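Local coordinates for protein N-acetyl-L-2,4-diaminobutyric acid deacetylase (Ruegeria pomeroyi, PDB 6TWL) that probably removes the acetyl group from N-acetyl-L-2,4-diaminobutyric acid by zinc-dependent hydrolysis, a step in the bacterial breakdown of the stress protectant ectoine, at residues T54-P65 and V87-G98. Numbering follows the deposited sequence.
Sequences TGANHGDEYEGP and VPAFNYPAFRAG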
ATOM      1  N   THR A  54       1.630   7.309   3.269  1.00 60.80           N
ATOM      2  CA  THR A  54       0.233   7.078   3.618  1.00 65.02           C
ATOM      3  C   THR A  54       0.048   5.601   3.950  1.00 67.65           C
ATOM      4  O   THR A  54       0.590   4.724   3.268  1.00 65.37           O
ATOM      5  CB  THR A  54      -0.724   7.518   2.484  1.00 71.48           C
ATOM      6  OG1 THR A  54      -0.367   6.876   1.251  1.00 87.62           O
ATOM      7  CG2 THR A  54      -0.620   9.016   2.272  1.00 60.20           C
ATOM      8  N   GLY A  55      -0.707   5.335   5.011  1.00 65.39           N
ATOM      9  CA  GLY A  55      -0.724   4.021   5.624  1.00 63.66           C
ATOM     10  C   GLY A  55      -1.626   2.988   4.989  1.00 66.88           C
ATOM     11  O   GLY A  55      -1.177   1.885   4.670  1.00 80.38           O
ATOM     12  N   ALA A  56      -2.901   3.317   4.811  1.00 67.56           N
ATOM     13  CA  ALA A  56      -3.866   2.320   4.370  1.00 73.07           C
ATOM     14  C   ALA A  56      -5.066   3.025   3.762  1.00 78.87           C
ATOM     15  O   ALA A  56      -5.521   4.041   4.292  1.00 84.01           O
ATOM     16  CB  ALA A  56      -4.305   1.430   5.542  1.00 66.04           C
ATOM     17  N   ASN A  57      -5.562   2.494   2.649  1.00 77.80           N
ATOM     18  CA  ASN A  57      -6.819   2.964   2.086  1.00 79.83           C
ATOM     19  C   ASN A  57      -8.024   2.245   2.675  1.00 76.29           C
ATOM     20  O   ASN A  57      -9.161   2.654   2.413  1.00 68.62           O
ATOM     21  CB  ASN A  57      -6.817   2.799   0.562  1.00 88.80           C
ATOM     22  CG  ASN A  57      -5.458   3.072  -0.053  1.00 99.62           C
ATOM     23  OD1 ASN A  57      -4.465   2.436   0.300  1.00107.33           O
ATOM     24  ND2 ASN A  57      -5.406   4.023  -0.979  1.00 99.62           N
ATOM     25  N   HIS A  58      -7.801   1.197   3.466  1.00 75.14           N
ATOM     26  CA  HIS A  58      -8.879   0.427   4.064  1.00 81.21           C
ATOM     27  C   HIS A  58      -8.540   0.131   5.517  1.00 75.17           C
ATOM     28  O   HIS A  58      -7.372   0.111   5.916  1.00 69.93           O
ATOM     29  CB  HIS A  58      -9.132  -0.879   3.301  1.00 87.61           C
ATOM     30  CG  HIS A  58      -9.656  -0.674   1.915  1.00 95.44           C
ATOM     31  ND1 HIS A  58      -8.833  -0.578   0.814  1.00 93.52           N
ATOM     32  CD2 HIS A  58     -10.922  -0.544   1.452  1.00 96.83           C
ATOM     33  CE1 HIS A  58      -9.568  -0.401  -0.268  1.00 94.47           C
ATOM     34  NE2 HIS A  58     -10.839  -0.376   0.091  1.00 95.38           N
ATOM     35  N   GLY A  59      -9.583  -0.104   6.305  1.00 79.25           N
ATOM     36  CA  GLY A  59      -9.442  -0.316   7.729  1.00 79.79           C
ATOM     37  C   GLY A  59      -8.964  -1.680   8.167  1.00 85.34           C
ATOM     38  O   GLY A  59      -8.772  -1.887   9.366  1.00 87.88           O
ATOM     39  N   ASP A  60      -8.750  -2.626   7.253  1.00 83.34           N
ATOM     40  CA  ASP A  60      -8.330  -3.968   7.642  1.00 85.32           C
ATOM     41  C   ASP A  60      -6.880  -4.262   7.268  1.00 81.37           C
ATOM     42  O   ASP A  60      -6.509  -5.431   7.114  1.00 76.71           O
ATOM     43  CB  ASP A  60      -9.262  -5.018   7.034  1.00 84.21           C
ATOM     44  CG  ASP A  60      -9.506  -4.796   5.557  1.00 93.26           C
ATOM     45  OD1 ASP A  60      -8.897  -3.871   4.982  1.00 87.78           O
ATOM     46  OD2 ASP A  60     -10.317  -5.547   4.973  1.00 89.32           O
ATOM     47  N   GLU A  61      -6.051  -3.230   7.127  1.00 74.31           N
ATOM     48  CA  GLU A  61      -4.629  -3.384   6.848  1.00 79.25           C
ATOM     49  C   GLU A  61      -3.829  -2.733   7.967  1.00 79.53           C
ATOM     50  O   GLU A  61      -4.159  -1.629   8.412  1.00 75.92           O
ATOM     51  CB  GLU A  61      -4.264  -2.765   5.500  1.00 70.13           C
ATOM     52  CG  GLU A  61      -5.097  -3.298   4.350  1.00 76.10           C
ATOM     53  CD  GLU A  61      -5.055  -2.396   3.139  1.00 76.68           C
ATOM     54  OE1 GLU A  61      -4.073  -1.638   2.998  1.00 70.65           O
ATOM     55  OE2 GLU A  61      -6.006  -2.443   2.330  1.00 79.34           O
ATOM     56  N   TYR A  62      -2.777  -3.414   8.426  1.00 74.94           N
ATOM     57  CA  TYR A  62      -2.166  -3.012   9.688  1.00 75.20           C
ATOM     58  C   TYR A  62      -0.648  -2.862   9.656  1.00 77.27           C
ATOM     59  O   TYR A  62      -0.097  -2.115  10.472  1.00 74.08           O
ATOM     60  CB  TYR A  62      -2.576  -4.000  10.781  1.00 70.73           C
ATOM     61  CG  TYR A  62      -4.068  -4.015  11.019  1.00 69.19           C
ATOM     62  CD1 TYR A  62      -4.697  -2.961  11.670  1.00 73.32           C
ATOM     63  CD2 TYR A  62      -4.854  -5.072  10.578  1.00 74.35           C
ATOM     64  CE1 TYR A  62      -6.063  -2.965  11.889  1.00 72.15           C
ATOM     65  CE2 TYR A  62      -6.220  -5.084  10.789  1.00 81.23           C
ATOM     66  CZ  TYR A  62      -6.817  -4.027  11.444  1.00 76.04           C
ATOM     67  OH  TYR A  62      -8.177  -4.037  11.656  1.00 78.70           O
ATOM     68  N   GLU A  63       0.045  -3.557   8.747  1.00 80.31           N
ATOM     69  CA  GLU A  63       1.491  -3.370   8.633  1.00 79.76           C
ATOM     70  C   GLU A  63       1.829  -1.902   8.412  1.00 79.90           C
ATOM     71  O   GLU A  63       2.703  -1.341   9.084  1.00 85.22           O
ATOM     72  CB  GLU A  63       2.059  -4.216   7.492  1.00 80.01           C
ATOM     73  CG  GLU A  63       2.254  -5.676   7.828  1.00 83.05           C
ATOM     74  CD  GLU A  63       1.006  -6.491   7.578  1.00 84.80           C
ATOM     75  OE1 GLU A  63       0.026  -5.925   7.048  1.00 79.24           O
ATOM     76  OE2 GLU A  63       1.005  -7.697   7.904  1.00 82.09           O
ATOM     77  N   GLY A  64       1.132  -1.265   7.474  1.00 73.53           N
ATOM     78  CA  GLY A  64       1.284   0.145   7.209  1.00 76.33           C
ATOM     79  C   GLY A  64       1.030   1.016   8.423  1.00 73.40           C
ATOM     80  O   GLY A  64       1.912   1.759   8.867  1.00 69.14           O
ATOM     81  N   PRO A  65      -0.190   0.961   8.976  1.00 70.39           N
ATOM     82  CA  PRO A  65      -0.491   1.783  10.161  1.00 75.57           C
ATOM     83  C   PRO A  65       0.470   1.586  11.323  1.00 77.29           C
ATOM     84  O   PRO A  65       0.778   2.556  12.026  1.00 76.27           O
ATOM     85  CB  PRO A  65      -1.917   1.345  10.522  1.00 82.58           C
ATOM     86  CG  PRO A  65      -2.517   0.982   9.213  1.00 77.53           C
ATOM     87  CD  PRO A  65      -1.405   0.327   8.431  1.00 71.31           C
ATOM     88  N   VAL A  87       0.926  10.145   6.991  1.00 65.68           N
ATOM     89  CA  VAL A  87      -0.518   9.981   7.126  1.00 64.42           C
ATOM     90  C   VAL A  87      -0.780   8.511   7.428  1.00 62.33           C
ATOM     91  O   VAL A  87      -0.975   7.716   6.497  1.00 60.32           O
ATOM     92  CB  VAL A  87      -1.256  10.436   5.856  1.00 64.92           C
ATOM     93  CG1 VAL A  87      -2.762  10.454   6.088  1.00 70.09           C
ATOM     94  CG2 VAL A  87      -0.758  11.804   5.416  1.00 68.04           C
ATOM     95  N   PRO A  88      -0.792   8.104   8.700  1.00 63.26           N
ATOM     96  CA  PRO A  88      -0.917   6.668   9.007  1.00 63.78           C
ATOM     97  C   PRO A  88      -2.224   6.065   8.536  1.00 71.04           C
ATOM     98  O   PRO A  88      -2.260   4.879   8.189  1.00 73.92           O
ATOM     99  CB  PRO A  88      -0.805   6.624  10.539  1.00 64.17           C
ATOM    100  CG  PRO A  88      -0.178   7.925  10.929  1.00 68.32           C
ATOM    101  CD  PRO A  88      -0.662   8.919   9.920  1.00 66.51           C
ATOM    102  N   ALA A  89      -3.301   6.841   8.519  1.00 63.76           N
ATOM    103  CA  ALA A  89      -4.609   6.352   8.111  1.00 66.53           C
ATOM    104  C   ALA A  89      -5.132   7.226   6.983  1.00 66.72           C
ATOM    105  O   ALA A  89      -5.214   8.451   7.125  1.00 71.45           O
ATOM    106  CB  ALA A  89      -5.586   6.342   9.287  1.00 62.41           C
ATOM    107  N   PHE A  90      -5.481   6.592   5.867  1.00 71.92           N
ATOM    108  CA  PHE A  90      -5.947   7.281   4.671  1.00 73.49           C
ATOM    109  C   PHE A  90      -7.273   6.695   4.201  1.00 78.35           C
ATOM    110  O   PHE A  90      -7.594   6.734   3.012  1.00 79.78           O
ATOM    111  CB  PHE A  90      -4.888   7.209   3.570  1.00 75.37           C
ATOM    112  CG  PHE A  90      -5.079   8.209   2.466  1.00 75.98           C
ATOM    113  CD1 PHE A  90      -5.547   9.484   2.736  1.00 73.85           C
ATOM    114  CD2 PHE A  90      -4.773   7.874   1.157  1.00 82.74           C
ATOM    115  CE1 PHE A  90      -5.719  10.401   1.715  1.00 79.84           C
ATOM    116  CE2 PHE A  90      -4.940   8.787   0.135  1.00 80.07           C
ATOM    117  CZ  PHE A  90      -5.413  10.052   0.414  1.00 81.54           C
ATOM    118  N   ASN A  91      -8.053   6.150   5.134  1.00 77.25           N
ATOM    119  CA  ASN A  91      -9.285   5.427   4.828  1.00 79.97           C
ATOM    120  C   ASN A  91     -10.482   6.266   5.273  1.00 88.20           C
ATOM    121  O   ASN A  91     -10.853   6.264   6.451  1.00 87.74           O
ATOM    122  CB  ASN A  91      -9.286   4.054   5.498  1.00 81.55           C
ATOM    123  CG  ASN A  91      -8.923   4.121   6.970  1.00 78.00           C
ATOM    124  OD1 ASN A  91      -7.890   4.678   7.342  1.00 77.53           O
ATOM    125  ND2 ASN A  91      -9.780   3.559   7.818  1.00 74.58           N
ATOM    126  N   TYR A  92     -11.077   6.980   4.322  1.00 83.14           N
ATOM    127  CA  TYR A  92     -12.313   7.701   4.573  1.00 84.95           C
ATOM    128  C   TYR A  92     -13.411   6.723   4.992  1.00 86.06           C
ATOM    129  O   TYR A  92     -13.466   5.591   4.500  1.00 85.22           O
ATOM    130  CB  TYR A  92     -12.726   8.463   3.315  1.00 86.91           C
ATOM    131  CG  TYR A  92     -13.903   9.398   3.479  1.00 95.84           C
ATOM    132  CD1 TYR A  92     -13.728  10.682   3.975  1.00100.62           C
ATOM    133  CD2 TYR A  92     -15.185   9.002   3.120  1.00 97.92           C
ATOM    134  CE1 TYR A  92     -14.797  11.535   4.126  1.00103.48           C
ATOM    135  CE2 TYR A  92     -16.262   9.855   3.261  1.00102.21           C
ATOM    136  CZ  TYR A  92     -16.061  11.123   3.762  1.00106.16           C
ATOM    137  OH  TYR A  92     -17.132  11.977   3.906  1.00113.41           O
ATOM    138  N   PRO A  93     -14.307   7.128   5.910  1.00 87.16           N
ATOM    139  CA  PRO A  93     -14.340   8.418   6.604  1.00 90.56           C
ATOM    140  C   PRO A  93     -13.701   8.384   7.985  1.00 99.68           C
ATOM    141  O   PRO A  93     -13.540   9.423   8.627  1.00100.85           O
ATOM    142  CB  PRO A  93     -15.835   8.690   6.722  1.00 93.30           C
ATOM    143  CG  PRO A  93     -16.416   7.316   6.940  1.00 94.64           C
ATOM    144  CD  PRO A  93     -15.520   6.337   6.194  1.00 92.72           C
ATOM    145  N   ALA A  94     -13.345   7.183   8.436  1.00102.00           N
ATOM    146  CA  ALA A  94     -12.882   7.013   9.806  1.00 96.88           C
ATOM    147  C   ALA A  94     -11.493   7.602  10.002  1.00 88.54           C
ATOM    148  O   ALA A  94     -11.245   8.317  10.980  1.00 90.04           O
ATOM    149  CB  ALA A  94     -12.897   5.534  10.172  1.00 94.39           C
ATOM    150  N   PHE A  95     -10.578   7.317   9.077  1.00 84.62           N
ATOM    151  CA  PHE A  95      -9.166   7.671   9.213  1.00 84.97           C
ATOM    152  C   PHE A  95      -8.601   7.163  10.536  1.00 88.85           C
ATOM    153  O   PHE A  95      -7.935   7.882  11.284  1.00 83.54           O
ATOM    154  CB  PHE A  95      -8.953   9.176   9.064  1.00 86.24           C
ATOM    155  CG  PHE A  95      -9.249   9.686   7.690  1.00 85.06           C
ATOM    156  CD1 PHE A  95      -8.434   9.351   6.622  1.00 84.74           C
ATOM    157  CD2 PHE A  95     -10.349  10.494   7.463  1.00 88.36           C
ATOM    158  CE1 PHE A  95      -8.705   9.819   5.352  1.00 89.17           C
ATOM    159  CE2 PHE A  95     -10.628  10.965   6.197  1.00 89.69           C
ATOM    160  CZ  PHE A  95      -9.805  10.625   5.139  1.00 90.45           C
ATOM    161  N   ARG A  96      -8.891   5.900  10.829  1.00 90.07           N
ATOM    162  CA  ARG A  96      -8.259   5.184  11.925  1.00 90.58           C
ATOM    163  C   ARG A  96      -8.162   3.718  11.541  1.00 84.38           C
ATOM    164  O   ARG A  96      -9.113   3.158  10.986  1.00 80.94           O
ATOM    165  CB  ARG A  96      -9.039   5.347  13.236  1.00 94.18           C
ATOM    166  CG  ARG A  96     -10.534   5.488  13.060  1.00101.12           C
ATOM    167  CD  ARG A  96     -11.190   6.033  14.313  1.00104.22           C
ATOM    168  NE  ARG A  96     -10.905   5.201  15.477  1.00111.78           N
ATOM    169  CZ  ARG A  96     -10.641   5.693  16.682  1.00112.80           C
ATOM    170  NH1 ARG A  96     -10.634   7.005  16.862  1.00117.45           N
ATOM    171  NH2 ARG A  96     -10.384   4.884  17.701  1.00106.54           N
ATOM    172  N   ALA A  97      -7.001   3.116  11.805  1.00 82.56           N
ATOM    173  CA  ALA A  97      -6.822   1.682  11.613  1.00 78.73           C
ATOM    174  C   ALA A  97      -7.954   0.908  12.276  1.00 78.45           C
ATOM    175  O   ALA A  97      -8.458   1.296  13.332  1.00 79.71           O
ATOM    176  CB  ALA A  97      -5.478   1.238  12.192  1.00 73.40           C
ATOM    177  N   GLY A  98      -8.363  -0.188  11.638  1.00 82.59           N
ATOM    178  CA  GLY A  98      -9.406  -1.037  12.168  1.00 89.93           C
ATOM    179  C   GLY A  98     -10.816  -0.515  12.014  1.00 97.82           C
ATOM    180  O   GLY A  98     -11.762  -1.310  12.050  1.00 88.99           O
TER
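T54 and V87 end two neighbouring parallel strands of the central sheet as a bridged pair, their CA atoms 4.6 Å apart, and beyond them both segments leave the sheet yet stay together. G55 N donates to V87 O over 2.8 Å; F90 N then returns a bond to A56 O, lying in that carbonyl's plane. At the far end G98 N reaches G59 O in a weak, bent bond (124° at the hydrogen). At G55 the backbones come so close that P88 O lies 3.1 Å from G55 CA, in a CA-H...O contact, where a side chain would have to stand.

The side chains of T54 and V87 lie alongside each other, CG2 of the threonine 3.9 Å from CB of the valine, while T54 OG1 is hydrogen-bonded to OD1 of D142 on the next strand. N91 points toward the 54-65 segment: its CB rests 3.4 Å from N57 O, and chi1 of 49° sets the amide between backbone N and carbonyl carbon. From there ND2 gives a long bond to R96 O, straight at the hydrogen (168°) but arriving from above the carbonyl plane, bracing the loop whose last residues return to G59. Y62 brings OH to 3.3 Å from G98 CA, and CB of P65 meets CB of A97 at 3.9 Å.

Two zinc ligands, H58 and E61, come from the 54-65 segment, sharing a type I turn and spaced as in the HxxE motif of M14-type zinc hydrolases; H144 and E209 complete the site. N57 OD1 makes a weak hydrogen bond with ND1 of H144. The bond at A56 O, with a weaker one at G59 O, is consistent with a backbone-held H58 region before zinc binds.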